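Profilin-2 from Rattus norvegicus probably binds monomeric actin and proline-rich partner proteins, and so takes part in regulating the actin cytoskeleton. Local coordinates of one contact, PDB 2VK3 (chain A, 1.70 Å), residues Gly5-Val10 and Val33-Ala38, beside the matching contact of the related profilin from Schizosaccharomyces pombe, PDB 3DAV (chain B, 2.20 Å), residues Ser2-Val7 and Val30-Ala35. Both blocks share one frame: the second was fitted to the first on N, CA, C and O of the twelve residues, RMSD 0.63 Å. Numbering follows each deposited sequence.

Structure 1 (2VK3); sequences GWQSYV and VWAATA.
Gln7 and Ala35 bring the two backbones together, with 5.2 Å between their CA atoms, where helix 3-11 crosses the outermost strand 33-36 at a classic beta bulge formed by Trp34 and Ala35 opposite Ile24. Alanine suits this close approach: its CB lies 3.7 Å from CB of Trp6. Beside it, CE3 of Trp34 rests over one face of the Trp6 indole, 3.6 Å from CE2. Helix 123-139 also packs on Trp6; the aromatic patch of Trp6 and Trp34, beside the terminal helices, probably receives proline-rich ligands, as in other profilins. Gln7 is long enough to bend back at chi2 (65°), and its NE2 makes a straight hydrogen bond to Ala36 O (3.0 Å) from above the carbonyl plane and a second hydrogen bond to Asp11 OD1; a water joins OE1 to Ala36 N. Val10, branched and apolar, sets CG2 against Ala35 CB at 4.0 Å and against Thr37 CG2 at 4.1 Å. The hydroxyl of buried Thr37 is satisfied by Ala22 N. Gly5 adds no side chain, and Ser8 OG bonds to Ala4 O.

Structure 2 (3DAV); sequences SWQAYV and VWAASA.
Gln4 and Ala32 mark the nearest approach of helix and strand, their CA atoms 5.1 Å apart beside a classic beta bulge in which Trp31 and Ala32 both face Ile22. The small methyl of Ala32 fits this tight spot, its CB 3.8 Å from CB of Trp3. CE3 of Trp31 rests over one face of the Trp3 indole, 3.5 Å from CE2. Leu122 of helix 108-125 also touches Trp3; the aromatic patch of Trp3 and Trp31 probably serves proline-rich ligands, as in other profilins. Gln4 bends at chi2 (63°), so that its carboxamide returns to the strand, NE2 lying 3.6 Å from Ala33 O and hydrogen-bonded to Asp8 OD1. Val7 places CG2 against Ala32 CB at 3.9 Å, while CG1, anti to the backbone N (chi1 171°), meets Ser34 CB at 4.0 Å. The hydroxyl of buried Ser34 is satisfied by Ala20 N. Facing solvent at the start of the helix, Ser2 accepts the N-H of Ala5 on its OG (3.0 Å), an ST motif; the methyl of Ala5 points away from the strand.

How the two compare
Both profilins press the first helix onto the bulged edge strand through the same tryptophan pair, alanines, glutamine and valine, and nearly all comparable CA atoms coincide within the error. The exchange that reaches the interface is Thr37(A) against Ser34(B). Their CB atoms coincide and their hydroxyls, OG1 and OG, fall 0.6 Å apart after superposition, each bonded to a backbone N of the neighbouring strand, but methyl CG2 of Thr37(A) has no counterpart in Ser34(B). The valine facing it is modelled differently, with chi1 -66° in Val10(A) and 171° in Val7(B); CG1 of Val7(B) stands 2.3 Å apart from the place of that methyl. The touch between the two positions is kept, as is that of valine CG2 with the alanine CB. On the exposed side, Ser2(B) stands where Gly5(A) does, psi 162° against -46°, and its OG takes the N-H of Ala5(B), a bond glycine has no polar side-chain atom to make. OG of Ser8(A) has no counterpart in Ala5(B), though the CB atoms coincide within the error. Tyr9(A) and Tyr6(B) also lie differently. At the far end of the strand segment, the CA atoms of Ala38(A) and Ala35(B) are 1.0 Å apart after superposition, and their carbonyl O atoms 1.6 Å apart.

Structure 1 (2VK3)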
loop_
_atom_site.group_PDB
_atom_site.type_symbol
_atom_site.label_atom_id
_atom_site.label_comp_id
_atom_site.label_asym_id
_atom_site.label_seq_id
_atom_site.Cartn_x
_atom_site.Cartn_y
_atom_site.Cartn_z
ATOM N N GLY A 5 0.303 -4.447 18.412
ATOM C CA GLY A 5 0.305 -3.043 18.106
ATOM C C GLY A 5 0.093 -2.741 16.649
ATOM O O GLY A 5 -0.663 -1.815 16.284
ATOM N N TRP A 6 0.808 -3.476 15.798
ATOM C CA TRP A 6 0.720 -3.220 14.368
ATOM C C TRP A 6 -0.629 -3.675 13.889
ATOM O O TRP A 6 -1.200 -3.068 13.004
ATOM C CB TRP A 6 1.850 -3.890 13.598
ATOM C CG TRP A 6 3.156 -3.152 13.731
ATOM C CD1 TRP A 6 4.252 -3.612 14.395
ATOM C CD2 TRP A 6 3.531 -1.864 13.177
ATOM N NE1 TRP A 6 5.286 -2.699 14.297
ATOM C CE2 TRP A 6 4.867 -1.625 13.557
ATOM C CE3 TRP A 6 2.868 -0.870 12.438
ATOM C CZ2 TRP A 6 5.547 -0.461 13.203
ATOM C CZ3 TRP A 6 3.543 0.267 12.063
ATOM C CH2 TRP A 6 4.878 0.475 12.463
ATOM N N GLN A 7 -1.193 -4.722 14.475
ATOM C CA GLN A 7 -2.500 -5.156 14.003
ATOM C C GLN A 7 -3.536 -4.083 14.357
ATOM O O GLN A 7 -4.416 -3.774 13.569
ATOM C CB GLN A 7 -2.906 -6.476 14.694
ATOM C CG GLN A 7 -4.200 -7.080 14.104
ATOM C CD GLN A 7 -3.977 -7.501 12.665
ATOM O OE1 GLN A 7 -3.141 -8.328 12.424
ATOM N NE2 GLN A 7 -4.734 -6.910 11.713
ATOM N N SER A 8 -3.466 -3.564 15.586
ATOM C CA SER A 8 -4.397 -2.493 15.966
ATOM C C SER A 8 -4.290 -1.304 15.057
ATOM O O SER A 8 -5.266 -0.681 14.657
ATOM C CB SER A 8 -4.116 -1.998 17.383
ATOM O OG SER A 8 -4.168 -3.070 18.301
ATOM N N TYR A 9 -3.049 -0.961 14.727
ATOM C CA TYR A 9 -2.834 0.166 13.849
ATOM C C TYR A 9 -3.538 -0.062 12.520
ATOM O O TYR A 9 -4.279 0.798 12.060
ATOM C CB TYR A 9 -1.343 0.448 13.671
ATOM C CG TYR A 9 -1.069 1.697 12.872
ATOM C CD1 TYR A 9 -1.322 2.932 13.413
ATOM C CD2 TYR A 9 -0.568 1.643 11.561
ATOM C CE1 TYR A 9 -1.071 4.084 12.701
ATOM C CE2 TYR A 9 -0.295 2.790 10.821
ATOM C CZ TYR A 9 -0.578 4.029 11.390
ATOM O OH TYR A 9 -0.355 5.167 10.695
ATOM N N VAL A 10 -3.329 -1.202 11.859
ATOM C CA VAL A 10 -3.881 -1.347 10.535
ATOM C C VAL A 10 -5.409 -1.470 10.633
ATOM O O VAL A 10 -6.137 -0.990 9.758
ATOM C CB VAL A 10 -3.334 -2.533 9.699
ATOM C CG1 VAL A 10 -1.887 -2.327 9.375
ATOM C CG2 VAL A 10 -3.604 -3.850 10.364
ATOM N N VAL A 33 5.005 -8.913 5.272
ATOM C CA VAL A 33 3.876 -8.197 5.872
ATOM C C VAL A 33 4.018 -8.211 7.376
ATOM O O VAL A 33 4.107 -9.286 7.992
ATOM C CB VAL A 33 2.479 -8.790 5.462
ATOM C CG1 VAL A 33 1.302 -8.029 6.151
ATOM C CG2 VAL A 33 2.378 -8.741 3.900
ATOM N N TRP A 34 3.975 -7.029 7.993
ATOM C CA TRP A 34 3.999 -6.976 9.447
ATOM C C TRP A 34 2.569 -7.169 10.004
ATOM O O TRP A 34 2.332 -7.890 10.988
ATOM C CB TRP A 34 4.608 -5.679 9.930
ATOM C CG TRP A 34 6.105 -5.529 9.705
ATOM C CD1 TRP A 34 6.844 -6.197 8.836
ATOM C CD2 TRP A 34 6.980 -4.551 10.302
ATOM N NE1 TRP A 34 8.137 -5.747 8.827
ATOM C CE2 TRP A 34 8.259 -4.758 9.758
ATOM C CE3 TRP A 34 6.824 -3.597 11.307
ATOM C CZ2 TRP A 34 9.360 -4.023 10.148
ATOM C CZ3 TRP A 34 7.906 -2.870 11.682
ATOM C CH2 TRP A 34 9.166 -3.084 11.102
ATOM N N ALA A 35 1.620 -6.500 9.371
ATOM C CA ALA A 35 0.221 -6.578 9.791
ATOM C C ALA A 35 -0.628 -6.237 8.620
ATOM O O ALA A 35 -0.304 -5.296 7.837
ATOM C CB ALA A 35 -0.064 -5.622 10.964
ATOM N N ALA A 36 -1.733 -6.959 8.484
ATOM C CA ALA A 36 -2.698 -6.667 7.440
ATOM C C ALA A 36 -4.112 -6.900 7.944
ATOM O O ALA A 36 -4.330 -7.704 8.861
ATOM C CB ALA A 36 -2.428 -7.495 6.175
ATOM N N THR A 37 -5.066 -6.161 7.356
ATOM C CA THR A 37 -6.460 -6.371 7.746
ATOM C C THR A 37 -6.920 -7.732 7.210
ATOM O O THR A 37 -6.495 -8.220 6.098
ATOM C CB THR A 37 -7.357 -5.182 7.293
ATOM O OG1 THR A 37 -7.179 -5.036 5.887
ATOM C CG2 THR A 37 -6.991 -3.873 8.035
ATOM N N ALA A 38 -7.748 -8.423 8.002
ATOM C CA ALA A 38 -8.161 -9.794 7.710
ATOM C C ALA A 38 -9.023 -9.816 6.476
ATOM O O ALA A 38 -9.843 -8.897 6.284
ATOM C CB ALA A 38 -8.975 -10.393 8.896
HETATM O O HOH W 1 -1.753 -9.258 10.136
#

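Structure 2 (3DAV)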
loop_
_atom_site.group_PDB
_atom_site.type_symbol
_atom_site.label_atom_id
_atom_site.label_comp_id
_atom_site.label_asym_id
_atom_site.label_seq_id
_atom_site.Cartn_x
_atom_site.Cartn_y
_atom_site.Cartn_z
ATOM N N SER B 2 0.415 -2.796 19.031
ATOM C CA SER B 2 0.766 -3.757 17.952
ATOM C C SER B 2 0.604 -3.090 16.596
ATOM O O SER B 2 -0.080 -2.072 16.475
ATOM C CB SER B 2 -0.144 -4.976 18.023
ATOM O OG SER B 2 -1.499 -4.598 17.868
ATOM N N TRP B 3 1.223 -3.669 15.574
ATOM C CA TRP B 3 1.012 -3.202 14.212
ATOM C C TRP B 3 -0.416 -3.479 13.734
ATOM O O TRP B 3 -0.972 -2.696 12.952
ATOM C CB TRP B 3 2.038 -3.807 13.264
ATOM C CG TRP B 3 3.437 -3.359 13.568
ATOM C CD1 TRP B 3 4.451 -4.121 14.067
ATOM C CD2 TRP B 3 3.971 -2.035 13.403
ATOM N NE1 TRP B 3 5.584 -3.360 14.217
ATOM C CE2 TRP B 3 5.319 -2.077 13.815
ATOM C CE3 TRP B 3 3.441 -0.821 12.944
ATOM C CZ2 TRP B 3 6.147 -0.946 13.789
ATOM C CZ3 TRP B 3 4.268 0.299 12.913
ATOM C CH2 TRP B 3 5.603 0.228 13.338
ATOM N N GLN B 4 -1.002 -4.577 14.214
ATOM C CA GLN B 4 -2.398 -4.915 13.911
ATOM C C GLN B 4 -3.374 -3.866 14.454
ATOM O O GLN B 4 -4.378 -3.557 13.807
ATOM C CB GLN B 4 -2.763 -6.299 14.453
ATOM C CG GLN B 4 -4.133 -6.815 13.992
ATOM C CD GLN B 4 -4.209 -7.019 12.485
ATOM O OE1 GLN B 4 -3.310 -7.611 11.877
ATOM N NE2 GLN B 4 -5.286 -6.530 11.876
ATOM N N ALA B 5 -3.063 -3.330 15.636
ATOM C CA ALA B 5 -3.844 -2.257 16.249
ATOM C C ALA B 5 -3.854 -1.009 15.380
ATOM O O ALA B 5 -4.853 -0.298 15.346
ATOM C CB ALA B 5 -3.322 -1.929 17.645
ATOM N N TYR B 6 -2.746 -0.743 14.685
ATOM C CA TYR B 6 -2.708 0.370 13.740
ATOM C C TYR B 6 -3.624 0.119 12.543
ATOM O O TYR B 6 -4.326 1.030 12.094
ATOM C CB TYR B 6 -1.275 0.700 13.313
ATOM C CG TYR B 6 -0.532 1.503 14.356
ATOM C CD1 TYR B 6 -0.570 2.901 14.341
ATOM C CD2 TYR B 6 0.175 0.874 15.377
ATOM C CE1 TYR B 6 0.093 3.653 15.307
ATOM C CE2 TYR B 6 0.843 1.615 16.351
ATOM C CZ TYR B 6 0.793 3.004 16.307
ATOM O OH TYR B 6 1.445 3.742 17.257
ATOM N N VAL B 7 -3.626 -1.113 12.042
ATOM C CA VAL B 7 -4.489 -1.480 10.918
ATOM C C VAL B 7 -5.962 -1.395 11.321
ATOM O O VAL B 7 -6.748 -0.742 10.641
ATOM C CB VAL B 7 -4.177 -2.902 10.380
ATOM C CG1 VAL B 7 -5.240 -3.349 9.366
ATOM C CG2 VAL B 7 -2.794 -2.946 9.761
ATOM N N VAL B 30 5.127 -8.812 5.608
ATOM C CA VAL B 30 3.913 -8.147 6.054
ATOM C C VAL B 30 3.872 -8.214 7.580
ATOM O O VAL B 30 3.851 -9.302 8.163
ATOM C CB VAL B 30 2.646 -8.812 5.456
ATOM C CG1 VAL B 30 1.400 -8.096 5.925
ATOM C CG2 VAL B 30 2.701 -8.822 3.927
ATOM N N TRP B 31 3.872 -7.048 8.220
ATOM C CA TRP B 31 3.852 -6.957 9.679
ATOM C C TRP B 31 2.440 -7.073 10.240
ATOM O O TRP B 31 2.253 -7.553 11.355
ATOM C CB TRP B 31 4.480 -5.641 10.157
ATOM C CG TRP B 31 5.962 -5.507 9.903
ATOM C CD1 TRP B 31 6.815 -6.471 9.428
ATOM C CD2 TRP B 31 6.771 -4.347 10.149
ATOM N NE1 TRP B 31 8.092 -5.972 9.345
ATOM C CE2 TRP B 31 8.095 -4.674 9.783
ATOM C CE3 TRP B 31 6.502 -3.061 10.635
ATOM C CZ2 TRP B 31 9.149 -3.763 9.894
ATOM C CZ3 TRP B 31 7.553 -2.155 10.745
ATOM C CH2 TRP B 31 8.859 -2.513 10.375
ATOM N N ALA B 32 1.460 -6.610 9.467
ATOM C CA ALA B 32 0.044 -6.676 9.841
ATOM C C ALA B 32 -0.811 -6.420 8.608
ATOM O O ALA B 32 -0.410 -5.656 7.723
ATOM C CB ALA B 32 -0.274 -5.655 10.915
ATOM N N ALA B 33 -1.977 -7.060 8.550
ATOM C CA ALA B 33 -2.914 -6.884 7.442
ATOM C C ALA B 33 -4.338 -7.220 7.856
ATOM O O ALA B 33 -4.561 -8.100 8.682
ATOM C CB ALA B 33 -2.494 -7.734 6.229
ATOM N N SER B 34 -5.300 -6.509 7.278
ATOM C CA SER B 34 -6.716 -6.780 7.524
ATOM C C SER B 34 -7.106 -8.073 6.824
ATOM O O SER B 34 -6.463 -8.474 5.857
ATOM C CB SER B 34 -7.574 -5.632 6.999
ATOM O OG SER B 34 -7.396 -5.485 5.599
ATOM N N ALA B 35 -8.178 -8.698 7.297
ATOM C CA ALA B 35 -8.586 -10.024 6.832
ATOM C C ALA B 35 -8.839 -10.106 5.328
ATOM O O ALA B 35 -9.621 -9.335 4.782
ATOM C CB ALA B 35 -9.812 -10.494 7.604
#